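Local coordinates for protein YcaO (Methanopyrus kandleri, PDB 6CIB) that binds ADP and magnesium as a member of the YcaO family and probably uses ATP to install thioamides in a peptide backbone, at residues I4-E9 / F14-T19; R21-R26 / A71-A76. All blocks are in the same frame, centred on the assembly; numbering follows the deposited sequence.

Interaction 1 of 2, residues I4-E9 / F14-T19; sequences IVYDVE and FLPKET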
loop_
_atom_site.group_PDB
_atom_site.type_symbol
_atom_site.label_atom_id
_atom_site.label_comp_id
_atom_site.label_asym_id
_atom_site.label_seq_id
_atom_site.Cartn_x
_atom_site.Cartn_y
_atom_site.Cartn_z
ATOM N N ILE A 4 -14.900 9.470 11.238
ATOM C CA ILE A 4 -13.652 8.745 11.423
ATOM C C ILE A 4 -13.461 8.711 12.932
ATOM O O ILE A 4 -13.234 9.751 13.552
ATOM C CB ILE A 4 -12.463 9.451 10.712
ATOM C CG1 ILE A 4 -12.698 9.512 9.197
ATOM C CG2 ILE A 4 -11.139 8.748 11.021
ATOM C CD1 ILE A 4 -11.986 10.655 8.495
ATOM N N VAL A 5 -13.599 7.524 13.515
ATOM C CA VAL A 5 -13.465 7.345 14.967
ATOM C C VAL A 5 -12.068 6.833 15.326
ATOM O O VAL A 5 -11.705 6.760 16.492
ATOM C CB VAL A 5 -14.563 6.415 15.561
ATOM C CG1 VAL A 5 -15.962 6.959 15.270
ATOM C CG2 VAL A 5 -14.422 4.979 15.056
ATOM N N TYR A 6 -11.293 6.475 14.305
ATOM C CA TYR A 6 -9.966 5.892 14.502
ATOM C C TYR A 6 -9.028 6.329 13.393
ATOM O O TYR A 6 -9.339 6.187 12.202
ATOM C CB TYR A 6 -10.077 4.361 14.594
ATOM C CG TYR A 6 -8.798 3.653 14.962
ATOM C CD1 TYR A 6 -8.409 3.507 16.294
ATOM C CD2 TYR A 6 -7.974 3.114 13.965
ATOM C CE1 TYR A 6 -7.230 2.842 16.625
ATOM C CE2 TYR A 6 -6.802 2.447 14.283
ATOM C CZ TYR A 6 -6.437 2.311 15.609
ATOM O OH TYR A 6 -5.272 1.647 15.902
ATOM N N ASP A 7 -7.883 6.881 13.784
ATOM C CA ASP A 7 -6.923 7.388 12.807
ATOM C C ASP A 7 -5.467 7.181 13.216
ATOM O O ASP A 7 -4.646 8.089 13.108
ATOM C CB ASP A 7 -7.232 8.853 12.440
ATOM C CG ASP A 7 -6.977 9.829 13.584
ATOM O OD1 ASP A 7 -6.893 9.418 14.768
ATOM O OD2 ASP A 7 -6.847 11.028 13.274
ATOM N N VAL A 8 -5.149 5.966 13.662
ATOM C CA VAL A 8 -3.786 5.617 14.045
ATOM C C VAL A 8 -3.042 5.077 12.792
ATOM O O VAL A 8 -2.293 5.826 12.150
ATOM C CB VAL A 8 -3.768 4.683 15.286
ATOM C CG1 VAL A 8 -2.350 4.377 15.737
ATOM C CG2 VAL A 8 -4.544 5.314 16.442
ATOM N N GLU A 9 -3.292 3.819 12.421
ATOM C CA GLU A 9 -2.675 3.195 11.241
ATOM C C GLU A 9 -3.363 3.565 9.932
ATOM O O GLU A 9 -2.749 3.476 8.876
ATOM C CB GLU A 9 -2.668 1.663 11.365
ATOM C CG GLU A 9 -1.804 1.116 12.484
ATOM C CD GLU A 9 -2.500 1.110 13.829
ATOM O OE1 GLU A 9 -3.675 1.536 13.923
ATOM O OE2 GLU A 9 -1.867 0.669 14.800
ATOM N N PHE A 14 -14.738 2.376 12.461
ATOM C CA PHE A 14 -14.921 1.492 13.611
ATOM C C PHE A 14 -13.610 1.370 14.381
ATOM O O PHE A 14 -12.516 1.502 13.801
ATOM C CB PHE A 14 -15.404 0.100 13.156
ATOM C CG PHE A 14 -16.709 0.129 12.408
ATOM C CD1 PHE A 14 -16.737 0.320 11.024
ATOM C CD2 PHE A 14 -17.923 -0.014 13.092
ATOM C CE1 PHE A 14 -17.946 0.381 10.328
ATOM C CE2 PHE A 14 -19.135 0.033 12.401
ATOM C CZ PHE A 14 -19.146 0.233 11.019
ATOM N N LEU A 15 -13.721 1.133 15.686
ATOM C CA LEU A 15 -12.563 0.793 16.508
ATOM C C LEU A 15 -12.086 -0.617 16.132
ATOM O O LEU A 15 -12.917 -1.493 15.869
ATOM C CB LEU A 15 -12.895 0.883 18.000
ATOM C CG LEU A 15 -13.319 2.255 18.565
ATOM C CD1 LEU A 15 -13.735 2.122 20.025
ATOM C CD2 LEU A 15 -12.235 3.324 18.401
ATOM N N PRO A 16 -10.751 -0.833 16.071
ATOM C CA PRO A 16 -10.202 -2.162 15.733
ATOM C C PRO A 16 -10.766 -3.318 16.563
ATOM O O PRO A 16 -10.988 -4.396 16.013
ATOM C CB PRO A 16 -8.703 -1.983 15.968
ATOM C CG PRO A 16 -8.476 -0.559 15.575
ATOM C CD PRO A 16 -9.679 0.178 16.130
ATOM N N LYS A 17 -11.005 -3.096 17.856
ATOM C CA LYS A 17 -11.620 -4.122 18.714
ATOM C C LYS A 17 -12.995 -4.568 18.199
ATOM O O LYS A 17 -13.298 -5.757 18.228
ATOM C CB LYS A 17 -11.671 -3.678 20.186
ATOM C CG LYS A 17 -12.599 -2.511 20.487
ATOM C CD LYS A 17 -12.567 -2.142 21.959
ATOM C CE LYS A 17 -13.512 -0.985 22.239
ATOM N NZ LYS A 17 -13.532 -0.702 23.701
ATOM N N GLU A 18 -13.790 -3.612 17.704
ATOM C CA GLU A 18 -15.101 -3.879 17.103
ATOM C C GLU A 18 -14.953 -4.696 15.819
ATOM O O GLU A 18 -15.653 -5.690 15.616
ATOM C CB GLU A 18 -15.841 -2.563 16.826
ATOM C CG GLU A 18 -16.577 -2.008 18.034
ATOM C CD GLU A 18 -16.468 -0.495 18.194
ATOM O OE1 GLU A 18 -16.512 0.277 17.192
ATOM O OE2 GLU A 18 -16.352 -0.068 19.365
ATOM N N THR A 19 -14.022 -4.272 14.969
ATOM C CA THR A 19 -13.747 -4.938 13.699
ATOM C C THR A 19 -13.241 -6.366 13.893
ATOM O O THR A 19 -13.656 -7.257 13.159
ATOM C CB THR A 19 -12.801 -4.083 12.826
ATOM O OG1 THR A 19 -13.436 -2.826 12.596
ATOM C CG2 THR A 19 -12.509 -4.746 11.463
#
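P16 sets the CD-CG side of its ring over one face of the Y6 phenol ring, the two side chains crossing at about a right angle, and this CH-pi contact is the centre of the interaction. P16 CD stands 3.6 Å from the centroid of the Y6 ring and 12° off its normal, so the carbon sits over the middle of the face. P16 CG is displaced toward the hydroxyl end, where it comes within 3.5 Å of Y6 CZ. On the opposite face the backbone N of V8 lies offset toward the rim. With CG anti to the backbone N (chi1 -173°), the tyrosine reaches across to the proline. Its far end is tethered by a short hydrogen bond, Y6 OH to E9 OE1 at 2.5 Å, which uses the syn lone pair of the carboxylate; E9 OE2 is in turn held by the backbone N of T66. Nearer the surface the packing is thinner: V5 CG2 rests on the F14 backbone, 3.7 Å from F14 N, and meets L15 CD2 at 4.3 Å. V5 and Y6 both face R12 in a classic beta bulge, which helps explain why two consecutive side chains point toward the 14-19 segment. L15 N donates to E18 OE1 at 3.3 Å, meeting the carboxylate from above its plane, while L15 O accepts from T19 N at 3.1 Å. P16 also touches I69 and Q70 of helix 68-85. The contact thus joins the bulged N-terminal loop to the first turn of helix 16-25, with L15 at the N-cap and P16 following, at the border of the ADP pocket to which R12, T19 and Q70 belong.

Interaction 2 of 2, residues R21-R26 / A71-A76; sequences RWIRHR and ARVSAA. With ADP (adenosine-5'-diphosphate), chain G.
I23 reaches the 71-76 helix with both arms of its side chain and makes the close part of this contact. Its CG2 meets A76 CB at 3.8 Å, and its CD1 lies 3.9 Å from V73 CG1 and equally close to the A76 methyl. The first torsion (chi1 -73°) sets CG2 anti to the backbone N, and the near-extended second torsion carries CD1 out to the A76 methyl and V73. I23, V73 and A76 are all buried, and L28 of helix 28-31 packs on I23 as well. The two helical segments approach to 10.6 Å between axes and cross at 46°, a wide spacing bridged mainly by the isoleucine. This is a helix-helix interface backing the nucleotide pocket of the YcaO fold: the helix that meets I23 also meets ADP. V73 CG1, the same methyl that touches I23, comes within 3.5 Å of C6 of the ADP adenine. One residue on, S74 OG donates to ADP O2A at 2.7 Å and is also hydrogen-bonded to the backbone N of K64. Toward solvent the contact thins to two arginines. R24 is exposed, and its NH2 gets only to 4.1 Å from R72 CD, with the guanidinium planes 49° apart. R24 NH2 and R72 NH1, at 4.5 Å, bring like charges near each other, which would be expected to disfavour closer approach. R72 has partners of its own: NH2 is hydrogen-bonded to S39 OG, and NE makes a long, weak ion pair with E48.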
loop_
_atom_site.group_PDB
_atom_site.type_symbol
_atom_site.label_atom_id
_atom_site.label_comp_id
_atom_site.label_asym_id
_atom_site.label_seq_id
_atom_site.Cartn_x
_atom_site.Cartn_y
_atom_site.Cartn_z
ATOM N N ARG A 21 -13.930 -8.334 16.457
ATOM C CA ARG A 21 -15.095 -9.080 16.933
ATOM C C ARG A 21 -15.970 -9.487 15.745
ATOM O O ARG A 21 -16.424 -10.627 15.666
ATOM C CB ARG A 21 -15.866 -8.237 17.963
ATOM C CG ARG A 21 -17.066 -8.909 18.614
ATOM C CD ARG A 21 -17.494 -8.216 19.909
ATOM N NE ARG A 21 -17.615 -6.764 19.777
ATOM C CZ ARG A 21 -16.956 -5.861 20.508
ATOM N NH1 ARG A 21 -16.118 -6.224 21.471
ATOM N NH2 ARG A 21 -17.156 -4.571 20.280
ATOM N N TRP A 22 -16.146 -8.545 14.817
ATOM C CA TRP A 22 -16.893 -8.716 13.573
ATOM C C TRP A 22 -16.237 -9.736 12.616
ATOM O O TRP A 22 -16.932 -10.595 12.061
ATOM C CB TRP A 22 -17.056 -7.332 12.934
ATOM C CG TRP A 22 -17.715 -7.243 11.585
ATOM C CD1 TRP A 22 -19.056 -7.120 11.325
ATOM C CD2 TRP A 22 -17.055 -7.189 10.314
ATOM N NE1 TRP A 22 -19.270 -7.021 9.967
ATOM C CE2 TRP A 22 -18.061 -7.057 9.324
ATOM C CE3 TRP A 22 -15.710 -7.251 9.912
ATOM C CZ2 TRP A 22 -17.766 -6.990 7.957
ATOM C CZ3 TRP A 22 -15.413 -7.186 8.542
ATOM C CH2 TRP A 22 -16.439 -7.058 7.587
ATOM N N ILE A 23 -14.912 -9.649 12.438
ATOM C CA ILE A 23 -14.137 -10.629 11.637
ATOM C C ILE A 23 -14.337 -12.050 12.184
ATOM O O ILE A 23 -14.571 -12.993 11.416
ATOM C CB ILE A 23 -12.618 -10.260 11.567
ATOM C CG1 ILE A 23 -12.387 -9.050 10.640
ATOM C CG2 ILE A 23 -11.763 -11.449 11.120
ATOM C CD1 ILE A 23 -11.059 -8.329 10.850
ATOM N N ARG A 24 -14.257 -12.181 13.506
ATOM C CA ARG A 24 -14.392 -13.467 14.183
ATOM C C ARG A 24 -15.798 -14.057 14.083
ATOM O O ARG A 24 -15.953 -15.253 13.814
ATOM C CB ARG A 24 -13.950 -13.353 15.635
ATOM C CG ARG A 24 -12.453 -13.493 15.783
ATOM C CD ARG A 24 -11.965 -12.905 17.083
ATOM N NE ARG A 24 -10.513 -13.024 17.185
ATOM C CZ ARG A 24 -9.769 -12.516 18.163
ATOM N NH1 ARG A 24 -10.323 -11.820 19.153
ATOM N NH2 ARG A 24 -8.451 -12.692 18.137
ATOM N N HIS A 25 -16.808 -13.211 14.281
ATOM C CA HIS A 25 -18.210 -13.623 14.182
ATOM C C HIS A 25 -18.542 -14.143 12.782
ATOM O O HIS A 25 -19.210 -15.176 12.639
ATOM C CB HIS A 25 -19.137 -12.465 14.554
ATOM C CG HIS A 25 -20.589 -12.778 14.372
ATOM N ND1 HIS A 25 -21.341 -12.244 13.348
ATOM C CD2 HIS A 25 -21.420 -13.592 15.066
ATOM C CE1 HIS A 25 -22.578 -12.704 13.427
ATOM N NE2 HIS A 25 -22.652 -13.523 14.462
ATOM N N ARG A 26 -18.047 -13.430 11.769
ATOM C CA ARG A 26 -18.292 -13.742 10.363
ATOM C C ARG A 26 -17.396 -14.860 9.817
ATOM O O ARG A 26 -17.545 -15.265 8.658
ATOM C CB ARG A 26 -18.088 -12.491 9.521
ATOM C CG ARG A 26 -19.261 -11.536 9.497
ATOM C CD ARG A 26 -18.879 -10.351 8.641
ATOM N NE ARG A 26 -20.015 -9.525 8.247
ATOM C CZ ARG A 26 -20.612 -9.577 7.059
ATOM N NH1 ARG A 26 -20.197 -10.430 6.123
ATOM N NH2 ARG A 26 -21.637 -8.769 6.810
ATOM N N ALA A 71 -3.072 -5.499 14.646
ATOM C CA ALA A 71 -2.262 -6.443 13.878
ATOM C C ALA A 71 -3.085 -7.640 13.405
ATOM O O ALA A 71 -2.903 -8.116 12.277
ATOM C CB ALA A 71 -1.061 -6.902 14.689
ATOM N N ARG A 72 -3.994 -8.110 14.262
ATOM C CA ARG A 72 -4.851 -9.254 13.954
ATOM C C ARG A 72 -5.960 -8.901 12.952
ATOM O O ARG A 72 -6.319 -9.722 12.113
ATOM C CB ARG A 72 -5.391 -9.907 15.242
ATOM C CG ARG A 72 -4.302 -10.709 15.936
ATOM C CD ARG A 72 -4.711 -11.396 17.223
ATOM N NE ARG A 72 -3.581 -12.172 17.724
ATOM C CZ ARG A 72 -3.409 -12.572 18.984
ATOM N NH1 ARG A 72 -4.292 -12.276 19.929
ATOM N NH2 ARG A 72 -2.328 -13.272 19.300
ATOM N N VAL A 73 -6.476 -7.678 13.039
ATOM C CA VAL A 73 -7.399 -7.132 12.034
ATOM C C VAL A 73 -6.681 -6.982 10.688
ATOM O O VAL A 73 -7.179 -7.441 9.658
ATOM C CB VAL A 73 -7.998 -5.774 12.477
ATOM C CG1 VAL A 73 -8.801 -5.134 11.344
ATOM C CG2 VAL A 73 -8.879 -5.950 13.710
ATOM N N SER A 74 -5.508 -6.350 10.722
ATOM C CA SER A 74 -4.674 -6.128 9.532
ATOM C C SER A 74 -4.363 -7.447 8.807
ATOM O O SER A 74 -4.518 -7.535 7.586
ATOM C CB SER A 74 -3.384 -5.408 9.955
ATOM O OG SER A 74 -2.403 -5.436 8.950
ATOM N N ALA A 75 -3.937 -8.467 9.561
ATOM C CA ALA A 75 -3.631 -9.780 8.976
ATOM C C ALA A 75 -4.865 -10.428 8.347
ATOM O O ALA A 75 -4.783 -10.939 7.228
ATOM C CB ALA A 75 -2.986 -10.711 9.996
ATOM N N ALA A 76 -5.995 -10.392 9.058
ATOM C CA ALA A 76 -7.259 -10.935 8.559
ATOM C C ALA A 76 -7.729 -10.277 7.254
ATOM O O ALA A 76 -8.083 -10.971 6.294
ATOM C CB ALA A 76 -8.346 -10.836 9.627
HETATM P PB ADP G . -1.505 -1.904 4.167
HETATM O O1B ADP G . -2.824 -1.584 3.495
HETATM O O2B ADP G . -0.430 -0.853 3.972
HETATM O O3B ADP G . -1.014 -3.320 3.976
HETATM P PA ADP G . -2.421 -2.709 6.801
HETATM O O1A ADP G . -2.818 -1.813 7.943
HETATM O O2A ADP G . -1.400 -3.774 7.099
HETATM O O3A ADP G . -1.839 -1.682 5.728
HETATM O "O5'" ADP G . -3.759 -3.356 6.190
HETATM C "C5'" ADP G . -3.858 -4.590 5.456
HETATM C "C4'" ADP G . -5.281 -4.723 4.883
HETATM O "O4'" ADP G . -6.243 -4.707 5.949
HETATM C "C3'" ADP G . -5.687 -3.560 3.973
HETATM O "O3'" ADP G . -6.635 -4.018 2.988
HETATM C "C2'" ADP G . -6.378 -2.594 4.917
HETATM O "O2'" ADP G . -7.266 -1.706 4.243
HETATM C "C1'" ADP G . -7.093 -3.549 5.869
HETATM N N9 ADP G . -7.273 -2.999 7.231
HETATM C C8 ADP G . -6.280 -2.670 8.079
HETATM N N7 ADP G . -6.778 -2.193 9.242
HETATM C C5 ADP G . -8.112 -2.234 9.160
HETATM C C6 ADP G . -9.236 -1.878 10.057
HETATM N N6 ADP G . -8.995 -1.385 11.295
HETATM N N1 ADP G . -10.495 -2.062 9.587
HETATM C C2 ADP G . -10.743 -2.555 8.349
HETATM N N3 ADP G . -9.763 -2.905 7.485
HETATM C C4 ADP G . -8.446 -2.769 7.831
#

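Overall arrangement
Both interactions use helix 16-25, its first turn in interaction 1 and a later part in interaction 2, and their centres lie 12 Å apart on the same side of the chain's centre. Interaction 1 joins segments close in sequence and is mostly a surface contact, relying on a proline-aromatic CH-pi pair across the segments, with hydrogen bonds inside each segment holding the partners. Interaction 2 joins helices far apart in sequence and is largely buried, with aliphatic methyl packing and a polar outer edge. V73 connects them directly: its CG2 lies 3.5 Å from P16 O, and its CG1 lies 3.7 Å from T19 CG2. Both contacts adjoin the ADP pocket, interaction 1 through T19 and interaction 2 through V73 and S74.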